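Local coordinates for 2-nitrobenzoate nitroreductase (Pseudomonas fluorescens, PDB 4Z85), which reduces the nitro group of 2-nitrobenzoate and binds FMN, as a member of the flavoredoxin family, at residues Ile27-Ser32 and Glu98-Cys103; Leu38-Pro43 and Leu78-Glu83. All blocks are in the same frame, centred on the assembly; numbering follows the deposited sequence.

How the contacts relate
Read from the N terminus, after a short strand and helix 11-21, the chain lays down strand 28-33 and turns directly into its antiparallel neighbour, strand 39-52. It later forms helix 77-84, where contact 2 closes a loop of 34 residues, and then helix 94-103, where contact 1 closes one of 65. Contact 2 is therefore nested inside contact 1, and they lie about 12 Å apart, centre to centre. The two strands join them: S32 O is 2.9 Å from N40 N, a probable backbone hydrogen bond, while M100 SD packs 3.6 Å from P43 CB. Together they tie a helix to each face of one strand pair in the barrel sheet.

Contact 1 of 2, residues Ile27-Ser32 and Glu98-Cys103; sequences IALVTS and ERMVLC
I27 and L29 meet M100 and C103 through apolar groups alone, a compact example of a helix laid on a strand by alternate residues. The CB atoms of I27 and L29 point toward the helix, whereas that of the intervening A28 points away. M100 provides most of the helix's share of the contact and offers its side chain in two portions. Its CG is anti to the backbone N (chi1 179°), which brings CG against L29, the two side chains meeting at a slant: CD2 of L29 rests 3.8 Å from M100 CB and 3.9 Å from M100 CG. Bends at the next two torsions then turn the thioether toward I27. There the two side chains cross at nearly a right angle, with I27 CD1 3.9 Å from the methyl CE of M100 and the branch methyl CG2 of I27 4.1 Å from M100 SD. Both methyl-bearing branches of I27 thus share the end of the methionine. One turn further along the helix the packing is looser, L29 CD1 approaching C103 CB at 4.4 Å, so that the two methyls of L29 are divided between M100 and C103.

No hydrogen bond crosses between the segments; several polar groups bond elsewhere. The strand backbone is engaged within the sheet, A28 pairing with Y44 on strand 39-52 while L29 and T31 pair with N90 and V88, and the N90 amide also donates to L29 O. On the helix, R99 turns away to a salt bridge with D134.

All four touching residues are buried. F119 packs on L29, R99 and C103, and V117 of helix 113-117 on C103, while L202, T203 and P205 of the second subunit pack on E98, V101 and L102; helix 94-103 is thereby held between the barrel strands and the dimer partner.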
ATOM      1  N   ILE A  27      -1.802  -5.973   3.695  1.00 15.39           N
ATOM      2  CA  ILE A  27      -1.400  -7.345   3.360  1.00 16.46           C
ATOM      3  C   ILE A  27      -2.508  -8.054   2.602  1.00 15.98           C
ATOM      4  O   ILE A  27      -3.630  -8.188   3.090  1.00 17.09           O
ATOM      5  CB  ILE A  27      -1.048  -8.143   4.615  1.00 15.22           C
ATOM      6  CG1 ILE A  27       0.045  -7.415   5.407  1.00 17.40           C
ATOM      7  CG2 ILE A  27      -0.543  -9.547   4.236  1.00 17.17           C
ATOM      8  CD1 ILE A  27       0.281  -8.020   6.801  1.00 18.31           C
ATOM      9  N   ALA A  28      -2.182  -8.493   1.395  1.00 14.88           N
ATOM     10  CA  ALA A  28      -3.106  -9.304   0.607  1.00 16.79           C
ATOM     11  C   ALA A  28      -2.732 -10.769   0.792  1.00 19.35           C
ATOM     12  O   ALA A  28      -1.703 -11.208   0.290  1.00 18.15           O
ATOM     13  CB  ALA A  28      -3.050  -8.913  -0.876  1.00 19.15           C
ATOM     14  N   LEU A  29      -3.549 -11.518   1.525  1.00 17.76           N
ATOM     15  CA  LEU A  29      -3.314 -12.955   1.642  1.00 18.55           C
ATOM     16  C   LEU A  29      -4.115 -13.609   0.521  1.00 17.10           C
ATOM     17  O   LEU A  29      -5.318 -13.756   0.618  1.00 19.31           O
ATOM     18  CB  LEU A  29      -3.720 -13.458   3.029  1.00 20.55           C
ATOM     19  CG  LEU A  29      -3.606 -14.958   3.308  1.00 24.32           C
ATOM     20  CD1 LEU A  29      -2.258 -15.497   2.858  1.00 23.89           C
ATOM     21  CD2 LEU A  29      -3.827 -15.177   4.803  1.00 26.07           C
ATOM     22  N   VAL A  30      -3.425 -13.924  -0.560  1.00 19.86           N
ATOM     23  CA  VAL A  30      -4.057 -14.384  -1.795  1.00 18.82           C
ATOM     24  C   VAL A  30      -4.276 -15.884  -1.756  1.00 20.80           C
ATOM     25  O   VAL A  30      -3.314 -16.646  -1.584  1.00 22.56           O
ATOM     26  CB  VAL A  30      -3.202 -14.004  -3.011  1.00 20.85           C
ATOM     27  CG1 VAL A  30      -3.818 -14.526  -4.314  1.00 22.44           C
ATOM     28  CG2 VAL A  30      -3.037 -12.477  -3.078  1.00 19.06           C
ATOM     29  N   THR A  31      -5.535 -16.294  -1.902  1.00 22.67           N
ATOM     30  CA  THR A  31      -5.834 -17.697  -2.180  1.00 24.74           C
ATOM     31  C   THR A  31      -6.109 -17.873  -3.674  1.00 26.73           C
ATOM     32  O   THR A  31      -6.750 -17.023  -4.317  1.00 25.27           O
ATOM     33  CB  THR A  31      -7.027 -18.234  -1.348  1.00 23.71           C
ATOM     34  OG1 THR A  31      -8.115 -17.303  -1.352  1.00 25.03           O
ATOM     35  CG2 THR A  31      -6.595 -18.504   0.093  1.00 24.53           C
ATOM     36  N   SER A  32      -5.583 -18.969  -4.218  1.00 24.11           N
ATOM     37  CA  SER A  32      -5.715 -19.262  -5.641  1.00 26.83           C
ATOM     38  C   SER A  32      -5.815 -20.778  -5.818  1.00 30.27           C
ATOM     39  O   SER A  32      -5.521 -21.520  -4.889  1.00 30.88           O
ATOM     40  CB  SER A  32      -4.532 -18.683  -6.425  1.00 25.91           C
ATOM     41  OG  SER A  32      -3.285 -19.129  -5.921  1.00 29.45           O
ATOM     42  N   GLU A  98      -1.079 -15.188  12.429  1.00 23.73           N
ATOM     43  CA  GLU A  98      -0.003 -16.175  12.546  1.00 21.89           C
ATOM     44  C   GLU A  98       0.052 -17.127  11.344  1.00 20.42           C
ATOM     45  O   GLU A  98       1.119 -17.368  10.772  1.00 22.74           O
ATOM     46  CB  GLU A  98      -0.148 -16.992  13.835  1.00 27.22           C
ATOM     47  CG  GLU A  98       0.956 -18.022  13.993  1.00 28.59           C
ATOM     48  CD  GLU A  98       2.330 -17.387  14.106  1.00 28.82           C
ATOM     49  OE1 GLU A  98       3.239 -17.774  13.346  1.00 27.66           O
ATOM     50  OE2 GLU A  98       2.497 -16.493  14.963  1.00 34.82           O
ATOM     51  N   ARG A  99      -1.106 -17.659  10.966  1.00 24.05           N
ATOM     52  CA  ARG A  99      -1.167 -18.570   9.839  1.00 23.63           C
ATOM     53  C   ARG A  99      -0.789 -17.845   8.551  1.00 23.61           C
ATOM     54  O   ARG A  99      -0.125 -18.405   7.682  1.00 22.92           O
ATOM     55  CB  ARG A  99      -2.557 -19.194   9.741  1.00 24.79           C
ATOM     56  CG  ARG A  99      -2.838 -20.198  10.853  1.00 29.76           C
ATOM     57  CD  ARG A  99      -4.282 -20.671  10.822  1.00 29.94           C
ATOM     58  NE  ARG A  99      -5.206 -19.665  11.330  1.00 27.88           N
ATOM     59  CZ  ARG A  99      -6.527 -19.770  11.273  1.00 28.18           C
ATOM     60  NH1 ARG A  99      -7.090 -20.852  10.727  1.00 30.32           N
ATOM     61  NH2 ARG A  99      -7.292 -18.796  11.750  1.00 27.00           N
ATOM     62  N   MET A 100      -1.183 -16.580   8.439  1.00 25.19           N
ATOM     63  CA  MET A 100      -0.724 -15.763   7.324  1.00 23.01           C
ATOM     64  C   MET A 100       0.795 -15.766   7.235  1.00 23.27           C
ATOM     65  O   MET A 100       1.353 -15.995   6.170  1.00 25.25           O
ATOM     66  CB  MET A 100      -1.239 -14.327   7.459  1.00 22.83           C
ATOM     67  CG  MET A 100      -0.783 -13.377   6.338  1.00 22.42           C
ATOM     68  SD  MET A 100       0.833 -12.618   6.617  1.00 24.40           S
ATOM     69  CE  MET A 100       0.513 -11.663   8.094  1.00 22.33           C
ATOM     70  N   VAL A 101       1.471 -15.506   8.356  1.00 19.88           N
ATOM     71  CA  VAL A 101       2.920 -15.483   8.319  1.00 23.00           C
ATOM     72  C   VAL A 101       3.479 -16.868   7.968  1.00 25.62           C
ATOM     73  O   VAL A 101       4.452 -16.973   7.214  1.00 27.87           O
ATOM     74  CB  VAL A 101       3.498 -14.981   9.649  1.00 27.18           C
ATOM     75  CG1 VAL A 101       5.004 -15.183   9.704  1.00 27.22           C
ATOM     76  CG2 VAL A 101       3.136 -13.506   9.834  1.00 23.90           C
ATOM     77  N   LEU A 102       2.846 -17.922   8.482  1.00 24.61           N
ATOM     78  CA  LEU A 102       3.270 -19.292   8.142  1.00 27.56           C
ATOM     79  C   LEU A 102       3.161 -19.570   6.635  1.00 27.93           C
ATOM     80  O   LEU A 102       3.987 -20.294   6.064  1.00 31.17           O
ATOM     81  CB  LEU A 102       2.453 -20.320   8.926  1.00 25.95           C
ATOM     82  CG  LEU A 102       2.629 -20.262  10.442  1.00 24.93           C
ATOM     83  CD1 LEU A 102       1.801 -21.322  11.133  1.00 27.01           C
ATOM     84  CD2 LEU A 102       4.107 -20.384  10.813  1.00 24.36           C
ATOM     85  N   CYS A 103       2.167 -18.973   5.989  1.00 25.52           N
ATOM     86  CA  CYS A 103       1.999 -19.123   4.540  1.00 26.40           C
ATOM     87  C   CYS A 103       3.144 -18.554   3.726  1.00 31.60           C
ATOM     88  O   CYS A 103       3.346 -18.943   2.575  1.00 33.32           O
ATOM     89  CB  CYS A 103       0.710 -18.456   4.082  1.00 26.42           C
ATOM     90  SG  CYS A 103      -0.743 -19.370   4.464  1.00 30.17           S
TER

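Contact 2 of 2, residues Leu38-Pro43 and Leu78-Glu83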
ATOM      1  N   LEU A  38      -6.200 -27.721  -6.082  1.00 38.17           N
ATOM      2  CA  LEU A  38      -5.465 -27.478  -4.845  1.00 41.92           C
ATOM      3  C   LEU A  38      -5.412 -25.977  -4.559  1.00 38.54           C
ATOM      4  O   LEU A  38      -5.173 -25.184  -5.466  1.00 37.60           O
ATOM      5  CB  LEU A  38      -4.051 -28.056  -4.949  1.00 41.77           C
ATOM      6  CG  LEU A  38      -3.158 -28.136  -3.716  1.00 44.54           C
ATOM      7  CD1 LEU A  38      -3.247 -29.524  -3.104  1.00 50.71           C
ATOM      8  CD2 LEU A  38      -1.717 -27.807  -4.085  1.00 50.07           C
ATOM      9  N   CYS A  39      -5.628 -25.589  -3.306  1.00 36.19           N
ATOM     10  CA  CYS A  39      -5.634 -24.169  -2.960  1.00 33.76           C
ATOM     11  C   CYS A  39      -4.305 -23.703  -2.375  1.00 34.04           C
ATOM     12  O   CYS A  39      -3.872 -24.174  -1.320  1.00 37.34           O
ATOM     13  CB  CYS A  39      -6.759 -23.857  -1.976  1.00 30.67           C
ATOM     14  SG  CYS A  39      -6.895 -22.073  -1.539  1.00 35.08           S
ATOM     15  N   ASN A  40      -3.668 -22.763  -3.064  1.00 29.83           N
ATOM     16  CA  ASN A  40      -2.454 -22.146  -2.566  1.00 29.67           C
ATOM     17  C   ASN A  40      -2.807 -20.846  -1.855  1.00 27.81           C
ATOM     18  O   ASN A  40      -3.816 -20.212  -2.170  1.00 27.91           O
ATOM     19  CB  ASN A  40      -1.466 -21.891  -3.702  1.00 31.81           C
ATOM     20  CG  ASN A  40      -0.878 -23.176  -4.263  1.00 33.96           C
ATOM     21  OD1 ASN A  40      -1.072 -23.504  -5.435  1.00 32.98           O
ATOM     22  ND2 ASN A  40      -0.144 -23.900  -3.429  1.00 37.31           N
ATOM     23  N   ALA A  41      -1.989 -20.480  -0.873  1.00 28.94           N
ATOM     24  CA  ALA A  41      -2.188 -19.240  -0.125  1.00 27.11           C
ATOM     25  C   ALA A  41      -0.839 -18.568   0.064  1.00 26.32           C
ATOM     26  O   ALA A  41       0.137 -19.223   0.428  1.00 26.62           O
ATOM     27  CB  ALA A  41      -2.851 -19.518   1.207  1.00 26.68           C
ATOM     28  N   ALA A  42      -0.757 -17.269  -0.223  1.00 23.79           N
ATOM     29  CA  ALA A  42       0.520 -16.576  -0.083  1.00 23.86           C
ATOM     30  C   ALA A  42       0.266 -15.099   0.202  1.00 21.25           C
ATOM     31  O   ALA A  42      -0.593 -14.494  -0.434  1.00 21.93           O
ATOM     32  CB  ALA A  42       1.371 -16.735  -1.323  1.00 26.24           C
ATOM     33  N   PRO A  43       0.969 -14.544   1.195  1.00 18.94           N
ATOM     34  CA  PRO A  43       0.773 -13.130   1.535  1.00 19.79           C
ATOM     35  C   PRO A  43       1.705 -12.200   0.768  1.00 20.04           C
ATOM     36  O   PRO A  43       2.889 -12.495   0.534  1.00 19.04           O
ATOM     37  CB  PRO A  43       1.102 -13.084   3.028  1.00 21.53           C
ATOM     38  CG  PRO A  43       2.211 -14.116   3.145  1.00 22.61           C
ATOM     39  CD  PRO A  43       1.837 -15.224   2.175  1.00 24.86           C
ATOM     40  N   LEU A  78       1.103 -16.841  -9.226  0.71 26.96           N
ATOM     41  CA  LEU A  78       1.013 -16.234 -10.548  0.71 28.29           C
ATOM     42  C   LEU A  78       0.439 -17.201 -11.582  0.71 27.69           C
ATOM     43  O   LEU A  78      -0.438 -16.833 -12.353  0.71 27.35           O
ATOM     44  CB  LEU A  78       2.384 -15.734 -11.001  0.71 27.87           C
ATOM     45  CG  LEU A  78       2.407 -14.848 -12.246  0.71 28.05           C
ATOM     46  CD1 LEU A  78       1.458 -13.669 -12.074  0.71 28.98           C
ATOM     47  CD2 LEU A  78       3.820 -14.359 -12.540  0.71 30.18           C
ATOM     48  N   LYS A  79       0.928 -18.437 -11.595  1.00 30.91           N
ATOM     49  CA  LYS A  79       0.432 -19.423 -12.552  1.00 26.39           C
ATOM     50  C   LYS A  79      -1.043 -19.752 -12.309  1.00 29.04           C
ATOM     51  O   LYS A  79      -1.825 -19.875 -13.255  1.00 30.93           O
ATOM     52  CB  LYS A  79       1.286 -20.696 -12.491  1.00 34.35           C
ATOM     53  CG  LYS A  79       0.903 -21.761 -13.512  1.00 39.27           C
ATOM     54  CD  LYS A  79       1.918 -22.902 -13.510  1.00 43.32           C
ATOM     55  CE  LYS A  79       1.642 -23.898 -14.617  1.00 48.47           C
ATOM     56  NZ  LYS A  79       2.662 -24.979 -14.630  1.00 57.49           N
ATOM     57  N   ASN A  80      -1.430 -19.877 -11.042  1.00 26.93           N
ATOM     58  CA  ASN A  80      -2.824 -20.133 -10.687  1.00 26.84           C
ATOM     59  C   ASN A  80      -3.748 -19.004 -11.153  1.00 28.39           C
ATOM     60  O   ASN A  80      -4.859 -19.240 -11.652  1.00 28.87           O
ATOM     61  CB  ASN A  80      -2.972 -20.306  -9.175  1.00 31.32           C
ATOM     62  CG  ASN A  80      -2.255 -21.537  -8.641  1.00 34.37           C
ATOM     63  OD1 ASN A  80      -1.700 -22.336  -9.400  1.00 32.23           O
ATOM     64  ND2 ASN A  80      -2.262 -21.690  -7.314  1.00 31.65           N
ATOM     65  N   ILE A  81      -3.274 -17.770 -10.984  1.00 25.95           N
ATOM     66  CA  ILE A  81      -4.055 -16.612 -11.398  1.00 21.22           C
ATOM     67  C   ILE A  81      -4.155 -16.541 -12.927  1.00 25.47           C
ATOM     68  O   ILE A  81      -5.219 -16.250 -13.477  1.00 27.40           O
ATOM     69  CB  ILE A  81      -3.448 -15.298 -10.843  1.00 22.72           C
ATOM     70  CG1 ILE A  81      -3.722 -15.196  -9.342  1.00 26.08           C
ATOM     71  CG2 ILE A  81      -4.009 -14.086 -11.596  1.00 24.36           C
ATOM     72  CD1 ILE A  81      -3.025 -14.010  -8.663  1.00 23.47           C
ATOM     73  N   ILE A  82      -3.046 -16.810 -13.605  1.00 25.88           N
ATOM     74  CA  ILE A  82      -3.017 -16.817 -15.069  1.00 31.76           C
ATOM     75  C   ILE A  82      -3.982 -17.851 -15.629  1.00 28.88           C
ATOM     76  O   ILE A  82      -4.760 -17.563 -16.547  1.00 31.08           O
ATOM     77  CB  ILE A  82      -1.604 -17.102 -15.598  1.00 28.12           C
ATOM     78  CG1 ILE A  82      -0.704 -15.897 -15.351  1.00 30.19           C
ATOM     79  CG2 ILE A  82      -1.637 -17.438 -17.085  1.00 30.83           C
ATOM     80  CD1 ILE A  82       0.750 -16.134 -15.679  1.00 29.91           C
ATOM     81  N   GLU A  83      -3.958 -19.041 -15.045  1.00 29.17           N
ATOM     82  CA  GLU A  83      -4.782 -20.144 -15.519  1.00 32.56           C
ATOM     83  C   GLU A  83      -6.263 -19.938 -15.231  1.00 34.21           C
ATOM     84  O   GLU A  83      -7.098 -20.172 -16.105  1.00 34.15           O
ATOM     85  CB  GLU A  83      -4.310 -21.460 -14.898  1.00 33.43           C
ATOM     86  CG  GLU A  83      -2.930 -21.902 -15.372  1.00 37.20           C
ATOM     87  CD  GLU A  83      -2.422 -23.150 -14.663  1.00 45.97           C
ATOM     88  OE1 GLU A  83      -2.955 -23.501 -13.583  1.00 43.66           O
ATOM     89  OE2 GLU A  83      -1.484 -23.785 -15.194  1.00 47.84           O
TER
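N40 and N80 join strand to helix through a single amide-to-amide hydrogen bond, a case in which two buried polar side chains make the whole of the close contact. ND2 of N80 donates to OD1 of N40 over 2.9 Å with an N-H...O angle of 155°. The donor lies in the carbonyl plane and meets a lone pair, with a C=O...N angle of 121°, and the two amides are nearly coplanar, 20° apart, although the side chains themselves cross at about a right angle. Close packing is confined to this pair: N80 ND2 also sits 3.7 Å from N40 CB.

Both amides have second partners that should fix their rotation. N80 ND2 also bonds to S32 OG, while N40 ND2 bonds to E113 OE1, a carboxylate oxygen that takes A41 N as well.

Around this buried link the segments diverge. The nearest CA atoms, of N40 and N80, are 8.4 Å apart, and only 76 Å² is buried in all. K79, I82 and E83 are on the solvent side, though I82, like L78 and I81, also touches strand 137-150. Helix 77-84 thus bridges strands 39-52 and 137-150 of the closed antiparallel barrel, consistent with the split-barrel fold of flavin reductase-like, FMN-binding proteins.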